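Local coordinates for protein PHB depolymerase (Penicillium funiculosum, PDB 2D81) that hydrolyses the ester bonds of the biopolyester polyhydroxybutyrate, using a circularly permuted alpha/beta hydrolase fold, at residues Phe6-Pro10 with Gly217-Leu223; Leu208-Cys214 with Ala251-Ile257. One frame throughout, in Å; residues are numbered along the deposited sequence.

Contact 1: Phe6-Pro10 with Gly217-Leu223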
ATOM      1  N   PHE A   6     -12.704  11.326 -11.697  1.00 10.80           N
ATOM      2  CA  PHE A   6     -13.811  11.452 -10.759  1.00 10.19           C
ATOM      3  C   PHE A   6     -13.727  12.754  -9.972  1.00 10.89           C
ATOM      4  O   PHE A   6     -12.704  13.439  -9.995  1.00  9.89           O
ATOM      5  CB  PHE A   6     -13.825  10.266  -9.790  1.00 10.83           C
ATOM      6  CG  PHE A   6     -14.202   8.963 -10.431  1.00  9.63           C
ATOM      7  CD1 PHE A   6     -13.234   8.149 -11.008  1.00 12.07           C
ATOM      8  CD2 PHE A   6     -15.531   8.560 -10.473  1.00 12.13           C
ATOM      9  CE1 PHE A   6     -13.588   6.947 -11.620  1.00 13.22           C
ATOM     10  CE2 PHE A   6     -15.895   7.361 -11.082  1.00 11.73           C
ATOM     11  CZ  PHE A   6     -14.922   6.554 -11.655  1.00 11.72           C
ATOM     12  N   ASN A   7     -14.809  13.098  -9.281  1.00  9.83           N
ATOM     13  CA  ASN A   7     -14.813  14.293  -8.455  1.00  9.65           C
ATOM     14  C   ASN A   7     -14.180  13.950  -7.117  1.00  9.75           C
ATOM     15  O   ASN A   7     -14.870  13.738  -6.116  1.00  9.89           O
ATOM     16  CB  ASN A   7     -16.238  14.811  -8.249  1.00  9.50           C
ATOM     17  CG  ASN A   7     -16.267  16.152  -7.541  1.00 10.49           C
ATOM     18  OD1 ASN A   7     -15.222  16.751  -7.287  1.00  8.61           O
ATOM     19  ND2 ASN A   7     -17.465  16.634  -7.227  1.00  6.68           N
ATOM     20  N   VAL A   8     -12.855  13.881  -7.119  1.00  9.05           N
ATOM     21  CA  VAL A   8     -12.092  13.551  -5.923  1.00  7.27           C
ATOM     22  C   VAL A   8     -11.183  14.716  -5.571  1.00  7.54           C
ATOM     23  O   VAL A   8     -10.446  15.218  -6.421  1.00  8.22           O
ATOM     24  CB  VAL A   8     -11.229  12.292  -6.150  1.00  7.77           C
ATOM     25  CG1 VAL A   8     -10.339  12.045  -4.938  1.00  9.19           C
ATOM     26  CG2 VAL A   8     -12.125  11.085  -6.404  1.00  6.80           C
ATOM     27  N   ASN A   9     -11.234  15.151  -4.316  1.00  7.65           N
ATOM     28  CA  ASN A   9     -10.371  16.236  -3.876  1.00 10.19           C
ATOM     29  C   ASN A   9      -8.929  15.738  -3.816  1.00 10.71           C
ATOM     30  O   ASN A   9      -8.639  14.739  -3.164  1.00 11.49           O
ATOM     31  CB  ASN A   9     -10.793  16.741  -2.498  1.00 11.09           C
ATOM     32  CG  ASN A   9     -10.228  18.116  -2.191  1.00 13.68           C
ATOM     33  OD1 ASN A   9      -9.064  18.393  -2.474  1.00 14.22           O
ATOM     34  ND2 ASN A   9     -11.050  18.981  -1.607  1.00 15.65           N
ATOM     35  N   PRO A  10      -8.006  16.431  -4.504  1.00 11.05           N
ATOM     36  CA  PRO A  10      -6.596  16.029  -4.505  1.00 11.17           C
ATOM     37  C   PRO A  10      -5.979  16.035  -3.107  1.00 11.47           C
ATOM     38  O   PRO A  10      -4.936  15.423  -2.881  1.00 10.65           O
ATOM     39  CB  PRO A  10      -5.943  17.060  -5.425  1.00 12.41           C
ATOM     40  CG  PRO A  10      -7.052  17.420  -6.371  1.00 14.34           C
ATOM     41  CD  PRO A  10      -8.234  17.545  -5.442  1.00 12.45           C
ATOM     42  N   GLY A 217     -20.465  12.188  -9.641  1.00 11.19           N
ATOM     43  CA  GLY A 217     -19.634  13.370  -9.530  1.00 10.88           C
ATOM     44  C   GLY A 217     -20.354  14.516  -8.840  1.00 10.83           C
ATOM     45  O   GLY A 217     -19.797  15.605  -8.690  1.00 11.23           O
ATOM     46  N   ALA A 218     -21.592  14.279  -8.416  1.00 10.18           N
ATOM     47  CA  ALA A 218     -22.356  15.298  -7.700  1.00 10.85           C
ATOM     48  C   ALA A 218     -21.779  15.501  -6.302  1.00 12.05           C
ATOM     49  O   ALA A 218     -21.956  16.557  -5.691  1.00 11.75           O
ATOM     50  CB  ALA A 218     -23.819  14.887  -7.606  1.00 12.01           C
ATOM     51  N   THR A 219     -21.084  14.481  -5.809  1.00 10.68           N
ATOM     52  CA  THR A 219     -20.519  14.499  -4.464  1.00 11.52           C
ATOM     53  C   THR A 219     -18.998  14.378  -4.531  1.00 11.42           C
ATOM     54  O   THR A 219     -18.466  13.553  -5.275  1.00 11.56           O
ATOM     55  CB  THR A 219     -21.068  13.328  -3.625  1.00 12.55           C
ATOM     56  OG1 THR A 219     -22.493  13.442  -3.523  1.00 13.33           O
ATOM     57  CG2 THR A 219     -20.459  13.334  -2.231  1.00 13.71           C
ATOM     58  N   VAL A 220     -18.300  15.203  -3.755  1.00 11.02           N
ATOM     59  CA  VAL A 220     -16.849  15.117  -3.681  1.00  9.87           C
ATOM     60  C   VAL A 220     -16.435  13.881  -2.894  1.00 10.29           C
ATOM     61  O   VAL A 220     -16.923  13.642  -1.791  1.00  9.88           O
ATOM     62  CB  VAL A 220     -16.247  16.364  -3.012  1.00 11.23           C
ATOM     63  CG1 VAL A 220     -14.736  16.209  -2.877  1.00 12.77           C
ATOM     64  CG2 VAL A 220     -16.571  17.594  -3.844  1.00 12.39           C
ATOM     65  N   CYS A 221     -15.532  13.099  -3.475  1.00  9.04           N
ATOM     66  CA  CYS A 221     -15.090  11.851  -2.870  1.00  9.58           C
ATOM     67  C   CYS A 221     -13.607  11.892  -2.527  1.00  8.43           C
ATOM     68  O   CYS A 221     -12.869  12.747  -3.016  1.00  8.41           O
ATOM     69  CB  CYS A 221     -15.399  10.687  -3.823  1.00  8.69           C
ATOM     70  SG  CYS A 221     -17.184  10.311  -3.832  1.00 13.89           S
ATOM     71  N   SER A 222     -13.185  10.979  -1.659  1.00  9.32           N
ATOM     72  CA  SER A 222     -11.772  10.795  -1.357  1.00  8.37           C
ATOM     73  C   SER A 222     -11.234   9.592  -2.121  1.00  8.73           C
ATOM     74  O   SER A 222     -11.989   8.888  -2.789  1.00  7.50           O
ATOM     75  CB  SER A 222     -11.572  10.582   0.144  1.00  9.61           C
ATOM     76  OG  SER A 222     -12.329   9.476   0.610  1.00 11.13           O
ATOM     77  N   LEU A 223      -9.931   9.354  -2.009  1.00  7.07           N
ATOM     78  CA  LEU A 223      -9.294   8.251  -2.716  1.00  5.80           C
ATOM     79  C   LEU A 223      -8.246   7.569  -1.842  1.00  5.37           C
ATOM     80  O   LEU A 223      -7.315   8.213  -1.353  1.00  5.67           O
ATOM     81  CB  LEU A 223      -8.629   8.761  -3.997  1.00  6.12           C
ATOM     82  CG  LEU A 223      -7.768   7.760  -4.779  1.00  6.49           C
ATOM     83  CD1 LEU A 223      -8.628   6.634  -5.335  1.00  6.38           C
ATOM     84  CD2 LEU A 223      -7.060   8.488  -5.915  1.00  9.34           C
TER
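This is a short parallel beta pairing at the start of strand 221-227, an inner strand of the alpha/beta hydrolase sheet, along which the chain's N-terminal region lies. Val8 and Cys221 form the bridge, their CA atoms 4.6 Å apart. The parallel pattern is complete around it: Cys221 N donates to Asn7 O (2.8 Å) and Asn9 N donates to Cys221 O (3.2 Å). Val8 CA adds a CH...O contact to Cys221 O at 3.1 Å. At Pro10 the chain turns a corner; farther along, Leu223 bonds by its backbone to Ser14. Val8 sits on the same face as Cys221, its CG1 reaching Leu223 CB (3.8 Å), and helix 301-314 packs on Val8 and Leu223 through Ile313. Before the strand, Asn7 centres an inverse gamma turn. Its OD1 binds the C-terminal Gln318 N, while ND2 reaches the residue that leaves the helix, Gly217, which has positive phi: Asn7 ND2 donates to Gly217 O at 2.9 Å.

Contact 2: Leu208-Cys214 with Ala251-Ile257; sequences LYVPQSC and ADTNNMI
Two neighbouring antiparallel strands of the alpha/beta hydrolase sheet meet here at their ends, where strand 205-210 runs out into a short helix and strand 256-260 begins. Build Leu208-Val210 extended, Pro211 at phi/psi -62/157, then a weak helical turn through Gln212-Cys214, with Cys214 N bonded to Pro211 O (3.0 Å). Opposite, Ala251-Asn254 form a type I turn, Asn255 takes left-handed angles (48/48), and Met256-Ile257 are extended. CA neighbours are Val210-Ile257 (5.0 Å), Pro211-Asp252 (4.9 Å) and Cys214-Asn255 (6.0 Å). The Pro211 ring is the main bump, filling the hollow between turn and strand: CG lies 3.5 Å from Ala251 O and 3.0 Å from Met256 O, a buried carbonyl with no hydrogen-bond partner. Ile257 (chi1 m) wedges its CG2 to 3.4 Å from Tyr209 O and its CG1 to 4.0 Å from Cys214 CB; Cys214 SG packs 3.5 Å from Asn255 C. Tyr209, chi1 t, reaches past Ala251 so that OH gives a very short bond to Asp252 OD2 (2.5 Å); OH also bonds Gly186 N, and OD2 Ser185 OG. Ser213 OG (chi1 p) donates to Asn255 OD1 at 2.8 Å. Between the Ser213 hydroxyl and the turn, water 2 donates to Ser213 OG (2.7 Å) and Asp252 O (2.6 Å) and accepts from Asn255 N (2.9 Å). Strand 187-192 flanks Leu208 and Val210, strand 221-227 lies beyond Ile257, and helix 164-173 packs on Met256.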
ATOM      1  N   LEU A 208     -10.692  -0.596  -9.517  1.00  7.25           N
ATOM      2  CA  LEU A 208     -11.053   0.373  -8.489  1.00  7.52           C
ATOM      3  C   LEU A 208     -12.493   0.163  -8.055  1.00  7.47           C
ATOM      4  O   LEU A 208     -13.365  -0.117  -8.882  1.00  9.32           O
ATOM      5  CB  LEU A 208     -10.873   1.814  -8.994  1.00  7.49           C
ATOM      6  CG  LEU A 208     -11.700   2.294 -10.194  1.00  8.69           C
ATOM      7  CD1 LEU A 208     -11.770   3.819 -10.193  1.00  8.97           C
ATOM      8  CD2 LEU A 208     -11.083   1.786 -11.483  1.00  8.82           C
ATOM      9  N   TYR A 209     -12.739   0.288  -6.755  1.00  6.70           N
ATOM     10  CA  TYR A 209     -14.098   0.233  -6.245  1.00  6.78           C
ATOM     11  C   TYR A 209     -14.682   1.632  -6.158  1.00  6.94           C
ATOM     12  O   TYR A 209     -14.100   2.518  -5.527  1.00  6.70           O
ATOM     13  CB  TYR A 209     -14.149  -0.410  -4.858  1.00  7.14           C
ATOM     14  CG  TYR A 209     -15.557  -0.434  -4.321  1.00  6.80           C
ATOM     15  CD1 TYR A 209     -16.533  -1.226  -4.925  1.00  8.80           C
ATOM     16  CD2 TYR A 209     -15.943   0.411  -3.284  1.00  7.80           C
ATOM     17  CE1 TYR A 209     -17.863  -1.168  -4.516  1.00  7.98           C
ATOM     18  CE2 TYR A 209     -17.274   0.478  -2.864  1.00  7.79           C
ATOM     19  CZ  TYR A 209     -18.226  -0.314  -3.491  1.00  9.92           C
ATOM     20  OH  TYR A 209     -19.543  -0.244  -3.107  1.00 11.16           O
ATOM     21  N   VAL A 210     -15.836   1.825  -6.792  1.00  5.97           N
ATOM     22  CA  VAL A 210     -16.491   3.128  -6.816  1.00  7.39           C
ATOM     23  C   VAL A 210     -17.883   3.045  -6.198  1.00  7.59           C
ATOM     24  O   VAL A 210     -18.792   2.451  -6.780  1.00  7.38           O
ATOM     25  CB  VAL A 210     -16.633   3.660  -8.265  1.00  8.07           C
ATOM     26  CG1 VAL A 210     -17.342   5.010  -8.260  1.00  8.63           C
ATOM     27  CG2 VAL A 210     -15.258   3.793  -8.912  1.00  7.38           C
ATOM     28  N   PRO A 211     -18.065   3.632  -5.004  1.00  6.80           N
ATOM     29  CA  PRO A 211     -19.372   3.612  -4.335  1.00  7.28           C
ATOM     30  C   PRO A 211     -20.393   4.330  -5.210  1.00  8.80           C
ATOM     31  O   PRO A 211     -20.023   5.152  -6.045  1.00  7.26           O
ATOM     32  CB  PRO A 211     -19.108   4.372  -3.035  1.00  8.37           C
ATOM     33  CG  PRO A 211     -17.653   4.113  -2.776  1.00  7.32           C
ATOM     34  CD  PRO A 211     -17.051   4.271  -4.148  1.00  8.46           C
ATOM     35  N   GLN A 212     -21.673   4.028  -5.018  1.00  9.24           N
ATOM     36  CA  GLN A 212     -22.719   4.688  -5.794  1.00 12.36           C
ATOM     37  C   GLN A 212     -22.600   6.208  -5.697  1.00 11.54           C
ATOM     38  O   GLN A 212     -22.787   6.920  -6.686  1.00 10.63           O
ATOM     39  CB  GLN A 212     -24.101   4.247  -5.304  1.00 15.41           C
ATOM     40  CG  GLN A 212     -25.256   4.921  -6.033  1.00 20.98           C
ATOM     41  CD  GLN A 212     -25.209   4.693  -7.533  1.00 23.88           C
ATOM     42  OE1 GLN A 212     -25.234   3.554  -8.000  1.00 26.98           O
ATOM     43  NE2 GLN A 212     -25.142   5.779  -8.297  1.00 26.63           N
ATOM     44  N   SER A 213     -22.275   6.703  -4.506  1.00 11.48           N
ATOM     45  CA  SER A 213     -22.237   8.141  -4.265  1.00 11.67           C
ATOM     46  C   SER A 213     -21.152   8.845  -5.075  1.00 11.99           C
ATOM     47  O   SER A 213     -21.260  10.039  -5.350  1.00 12.46           O
ATOM     48  CB  SER A 213     -22.024   8.424  -2.776  1.00 13.50           C
ATOM     49  OG  SER A 213     -20.793   7.883  -2.334  1.00 12.42           O
ATOM     50  N   CYS A 214     -20.107   8.112  -5.455  1.00 10.59           N
ATOM     51  CA  CYS A 214     -18.994   8.706  -6.193  1.00 10.01           C
ATOM     52  C   CYS A 214     -19.163   8.611  -7.707  1.00  8.68           C
ATOM     53  O   CYS A 214     -18.380   9.189  -8.458  1.00 10.12           O
ATOM     54  CB  CYS A 214     -17.662   8.058  -5.773  1.00 10.14           C
ATOM     55  SG  CYS A 214     -17.328   8.287  -3.997  1.00 12.01           S
ATOM     56  N   ALA A 251     -15.365   2.186   2.418  1.00  5.92           N
ATOM     57  CA  ALA A 251     -15.450   3.156   1.332  1.00  6.23           C
ATOM     58  C   ALA A 251     -16.909   3.427   0.978  1.00  7.53           C
ATOM     59  O   ALA A 251     -17.288   4.566   0.683  1.00  6.67           O
ATOM     60  CB  ALA A 251     -14.708   2.632   0.107  1.00  7.96           C
ATOM     61  N   ASP A 252     -17.726   2.377   1.016  1.00  7.54           N
ATOM     62  CA  ASP A 252     -19.071   2.440   0.445  1.00  8.27           C
ATOM     63  C   ASP A 252     -19.955   3.466   1.141  1.00  9.60           C
ATOM     64  O   ASP A 252     -20.871   4.020   0.533  1.00  8.76           O
ATOM     65  CB  ASP A 252     -19.751   1.071   0.518  1.00  7.82           C
ATOM     66  CG  ASP A 252     -20.900   0.946  -0.462  1.00  7.65           C
ATOM     67  OD1 ASP A 252     -21.982   0.459  -0.073  1.00  8.22           O
ATOM     68  OD2 ASP A 252     -20.714   1.333  -1.628  1.00  6.99           O
ATOM     69  N   THR A 253     -19.686   3.711   2.418  1.00  8.30           N
ATOM     70  CA  THR A 253     -20.519   4.618   3.199  1.00  8.70           C
ATOM     71  C   THR A 253     -19.816   5.941   3.501  1.00  7.55           C
ATOM     72  O   THR A 253     -20.305   6.741   4.300  1.00  7.61           O
ATOM     73  CB  THR A 253     -20.939   3.967   4.530  1.00 10.55           C
ATOM     74  OG1 THR A 253     -19.769   3.575   5.262  1.00  8.65           O
ATOM     75  CG2 THR A 253     -21.809   2.747   4.271  1.00 10.89           C
ATOM     76  N   ASN A 254     -18.678   6.174   2.854  1.00  7.65           N
ATOM     77  CA  ASN A 254     -17.851   7.334   3.169  1.00  6.40           C
ATOM     78  C   ASN A 254     -17.319   8.065   1.942  1.00  6.28           C
ATOM     79  O   ASN A 254     -16.260   8.692   1.992  1.00  8.73           O
ATOM     80  CB  ASN A 254     -16.685   6.907   4.069  1.00  6.88           C
ATOM     81  CG  ASN A 254     -17.128   6.614   5.485  1.00  8.69           C
ATOM     82  OD1 ASN A 254     -17.416   7.529   6.255  1.00  9.94           O
ATOM     83  ND2 ASN A 254     -17.201   5.333   5.835  1.00  8.96           N
ATOM     84  N   ASN A 255     -18.069   7.999   0.847  1.00  7.75           N
ATOM     85  CA  ASN A 255     -17.736   8.744  -0.363  1.00  7.16           C
ATOM     86  C   ASN A 255     -16.268   8.564  -0.714  1.00  7.53           C
ATOM     87  O   ASN A 255     -15.562   9.535  -0.985  1.00  8.47           O
ATOM     88  CB  ASN A 255     -18.028  10.233  -0.173  1.00  9.55           C
ATOM     89  CG  ASN A 255     -19.482  10.506   0.138  1.00 13.76           C
ATOM     90  OD1 ASN A 255     -20.377  10.023  -0.553  1.00 12.93           O
ATOM     91  ND2 ASN A 255     -19.728  11.294   1.179  1.00 17.04           N
ATOM     92  N   MET A 256     -15.814   7.318  -0.698  1.00  6.86           N
ATOM     93  CA  MET A 256     -14.403   7.016  -0.906  1.00  7.19           C
ATOM     94  C   MET A 256     -14.241   6.001  -2.033  1.00  6.82           C
ATOM     95  O   MET A 256     -14.906   4.967  -2.045  1.00  6.51           O
ATOM     96  CB  MET A 256     -13.798   6.456   0.383  1.00  6.79           C
ATOM     97  CG  MET A 256     -12.296   6.238   0.335  1.00  8.48           C
ATOM     98  SD  MET A 256     -11.707   5.459   1.847  1.00  9.45           S
ATOM     99  CE  MET A 256     -12.004   6.792   3.042  1.00  8.77           C
ATOM    100  N   ILE A 257     -13.360   6.309  -2.980  1.00  5.47           N
ATOM    101  CA  ILE A 257     -12.967   5.356  -4.009  1.00  6.28           C
ATOM    102  C   ILE A 257     -11.720   4.607  -3.534  1.00  6.94           C
ATOM    103  O   ILE A 257     -10.818   5.204  -2.948  1.00  6.40           O
ATOM    104  CB  ILE A 257     -12.658   6.085  -5.340  1.00  6.65           C
ATOM    105  CG1 ILE A 257     -13.938   6.738  -5.878  1.00  6.94           C
ATOM    106  CG2 ILE A 257     -12.082   5.111  -6.360  1.00  6.80           C
ATOM    107  CD1 ILE A 257     -13.724   7.570  -7.139  1.00  6.48           C
TER
HETATM  108  O   HOH W   1     -22.814   5.057  -2.065  1.00 12.14           O
HETATM  109  O   HOH W   2     -20.454   6.566  -0.021  1.00 12.78           O

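Overall arrangement
The two contacts have centres about 9 Å apart and their segments alternate along the chain. Strand 221-227 of contact 1 and strands 256-260 and 205-210 of contact 2 lie in one sheet, with 221-227 and 256-260 adjacent. The Cys214-Cys221 disulfide (SG-SG 2.0 Å) welds contact 2 to contact 1, and a probable hydrogen bond from Ser222 N to Asn255 O (2.9 Å) joins strand 221-227 to the residue just before strand 256-260. Contact 1 is only partly buried and depends mainly on backbone pairing and one asparagine amide; contact 2 is the more buried, relying on side-chain wedging, two side-chain hydrogen bonds and bridging water. Ile257 belongs to both surroundings, packing on Phe6, Val8 and Leu223 of contact 1 as well as on its own partners.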